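Local coordinates for protein acyl-CoA dehydrogenase (Mycobacterium thermoresistibile, PDB 3PFD) that probably catalyses the flavin-dependent oxidation of saturated acyl-CoA thioesters to 2,3-dehydroacyl-CoA, passing the electrons on to an acceptor, at residues P40-V45 against V363-R368. Sequence-based numbering, arbitrary orientation.
Sequences PYAAEV and VERMMR
Helix 24-47 of the N-terminal helical domain meets helix 363-373 of the C-terminal helical domain here; between 40-45 and 363-368, Arg365 supplies the touching side chain on the C-terminal side and reaches Ala42 and Ala43. The guanidinium of Arg365 lays one face against the Ala42 methyl group: Ala42 CB stands 3.8 Å from Arg365 NH2, displaced toward the rim of the planar group. Ala43 N lies oblique to the same guanidinium, 3.8 Å from Arg365 NH1. The aliphatic part of the chain brings Arg365 CD to 4.1 Å from Ala42 O. With CG anti to the backbone N (chi1 177°), the Arg365 chain first runs out from its helix, then bends at chi3 (76°) to turn its end along the alanines. The contact is thin, burying 111 Å² in all, and the closest CA atoms, of Ala43 and Arg365, remain 8.0 Å apart. In the acyl-CoA dehydrogenase fold two helical domains flank a beta domain, and here the two touch directly, with the Arg365 side chain about 14 Å from the bound reduced flavin. One turn on, Arg368 pairs with Glu364 along its own helix: Arg368 NH2 donates to Glu364 OE1 at 3.0 Å, nearly straight at 175°, on the syn side of the carboxylate. NH1 of Arg368 makes a salt bridge to Asp46, a second tie between the same two helices.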
loop_
_atom_site.group_PDB
_atom_site.type_symbol
_atom_site.label_atom_id
_atom_site.label_comp_id
_atom_site.label_asym_id
_atom_site.label_seq_id
_atom_site.Cartn_x
_atom_site.Cartn_y
_atom_site.Cartn_z
ATOM N N PRO C 40 -26.433 20.796 7.602
ATOM C CA PRO C 40 -27.021 20.676 8.961
ATOM C C PRO C 40 -27.864 19.409 9.206
ATOM O O PRO C 40 -28.014 18.996 10.356
ATOM C CB PRO C 40 -27.876 21.959 9.107
ATOM C CG PRO C 40 -27.219 22.971 8.154
ATOM C CD PRO C 40 -26.760 22.097 6.974
ATOM N N TYR C 41 -28.371 18.788 8.139
ATOM C CA TYR C 41 -29.242 17.602 8.257
ATOM C C TYR C 41 -28.547 16.260 8.009
ATOM O O TYR C 41 -29.096 15.204 8.316
ATOM C CB TYR C 41 -30.472 17.759 7.349
ATOM C CG TYR C 41 -31.105 19.118 7.526
ATOM C CD1 TYR C 41 -31.963 19.365 8.597
ATOM C CD2 TYR C 41 -30.797 20.174 6.660
ATOM C CE1 TYR C 41 -32.537 20.625 8.793
ATOM C CE2 TYR C 41 -31.351 21.449 6.849
ATOM C CZ TYR C 41 -32.227 21.665 7.915
ATOM O OH TYR C 41 -32.794 22.916 8.106
ATOM N N ALA C 42 -27.322 16.308 7.490
ATOM C CA ALA C 42 -26.567 15.108 7.125
ATOM C C ALA C 42 -26.423 14.072 8.245
ATOM O O ALA C 42 -26.606 12.884 7.991
ATOM C CB ALA C 42 -25.198 15.506 6.557
ATOM N N ALA C 43 -26.092 14.510 9.468
ATOM C CA ALA C 43 -26.016 13.605 10.619
ATOM C C ALA C 43 -27.335 12.859 10.903
ATOM O O ALA C 43 -27.335 11.645 11.081
ATOM C CB ALA C 43 -25.552 14.343 11.885
ATOM N N GLU C 44 -28.436 13.610 10.949
ATOM C CA GLU C 44 -29.778 13.091 11.206
ATOM C C GLU C 44 -30.246 12.220 10.039
ATOM O O GLU C 44 -30.831 11.185 10.250
ATOM C CB GLU C 44 -30.740 14.253 11.510
ATOM C CG GLU C 44 -32.260 13.995 11.513
ATOM C CD GLU C 44 -33.055 15.286 11.877
ATOM O OE1 GLU C 44 -32.526 16.043 12.708
ATOM O OE2 GLU C 44 -34.172 15.551 11.367
ATOM N N VAL C 45 -29.946 12.614 8.812
ATOM C CA VAL C 45 -30.215 11.757 7.648
ATOM C C VAL C 45 -29.656 10.324 7.852
ATOM O O VAL C 45 -30.354 9.325 7.667
ATOM C CB VAL C 45 -29.706 12.442 6.339
ATOM C CG1 VAL C 45 -29.629 11.463 5.128
ATOM C CG2 VAL C 45 -30.604 13.635 6.006
ATOM N N VAL C 363 -16.709 12.288 10.467
ATOM C CA VAL C 363 -15.724 11.464 9.728
ATOM C C VAL C 363 -16.049 9.956 9.734
ATOM O O VAL C 363 -15.831 9.273 8.784
ATOM C CB VAL C 363 -14.254 11.747 10.164
ATOM C CG1 VAL C 363 -13.841 13.149 9.757
ATOM C CG2 VAL C 363 -14.029 11.521 11.691
ATOM N N GLU C 364 -16.585 9.481 10.839
ATOM C CA GLU C 364 -17.131 8.139 11.008
ATOM C C GLU C 364 -18.207 7.838 9.898
ATOM O O GLU C 364 -18.167 6.809 9.205
ATOM C CB GLU C 364 -17.715 8.221 12.430
ATOM C CG GLU C 364 -18.439 7.172 13.043
ATOM C CD GLU C 364 -19.826 7.019 12.549
ATOM O OE1 GLU C 364 -20.676 7.962 12.592
ATOM O OE2 GLU C 364 -20.060 5.884 12.168
ATOM N N ARG C 365 -19.161 8.747 9.715
ATOM C CA ARG C 365 -20.141 8.589 8.627
ATOM C C ARG C 365 -19.486 8.607 7.240
ATOM O O ARG C 365 -19.789 7.779 6.364
ATOM C CB ARG C 365 -21.227 9.665 8.717
ATOM C CG ARG C 365 -22.218 9.604 7.578
ATOM C CD ARG C 365 -23.079 10.867 7.536
ATOM N NE ARG C 365 -22.419 12.058 6.988
ATOM C CZ ARG C 365 -22.198 13.189 7.671
ATOM N NH1 ARG C 365 -22.497 13.283 8.968
ATOM N NH2 ARG C 365 -21.632 14.228 7.065
ATOM N N MET C 366 -18.575 9.548 7.052
ATOM C CA MET C 366 -17.815 9.635 5.813
ATOM C C MET C 366 -17.094 8.329 5.416
ATOM O O MET C 366 -17.053 7.952 4.236
ATOM C CB MET C 366 -16.835 10.791 5.897
ATOM C CG MET C 366 -17.530 12.186 5.867
ATOM S SD MET C 366 -16.339 13.447 6.349
ATOM C CE MET C 366 -17.348 14.913 6.335
ATOM N N MET C 367 -16.567 7.632 6.412
ATOM C CA MET C 367 -15.827 6.398 6.184
ATOM C C MET C 367 -16.806 5.325 5.734
ATOM O O MET C 367 -16.573 4.605 4.736
ATOM C CB MET C 367 -15.105 5.979 7.484
ATOM C CG MET C 367 -14.225 4.751 7.315
ATOM S SD MET C 367 -13.456 4.248 8.858
ATOM C CE MET C 367 -12.935 2.583 8.404
ATOM N N ARG C 368 -17.917 5.229 6.473
ATOM C CA ARG C 368 -18.983 4.282 6.148
ATOM C C ARG C 368 -19.546 4.512 4.729
ATOM O O ARG C 368 -19.699 3.554 3.964
ATOM C CB ARG C 368 -20.088 4.320 7.204
ATOM C CG ARG C 368 -19.623 3.780 8.578
ATOM C CD ARG C 368 -20.783 3.686 9.560
ATOM N NE ARG C 368 -21.168 4.974 10.129
ATOM C CZ ARG C 368 -22.274 5.658 9.824
ATOM N NH1 ARG C 368 -23.115 5.216 8.869
ATOM N NH2 ARG C 368 -22.514 6.814 10.447
#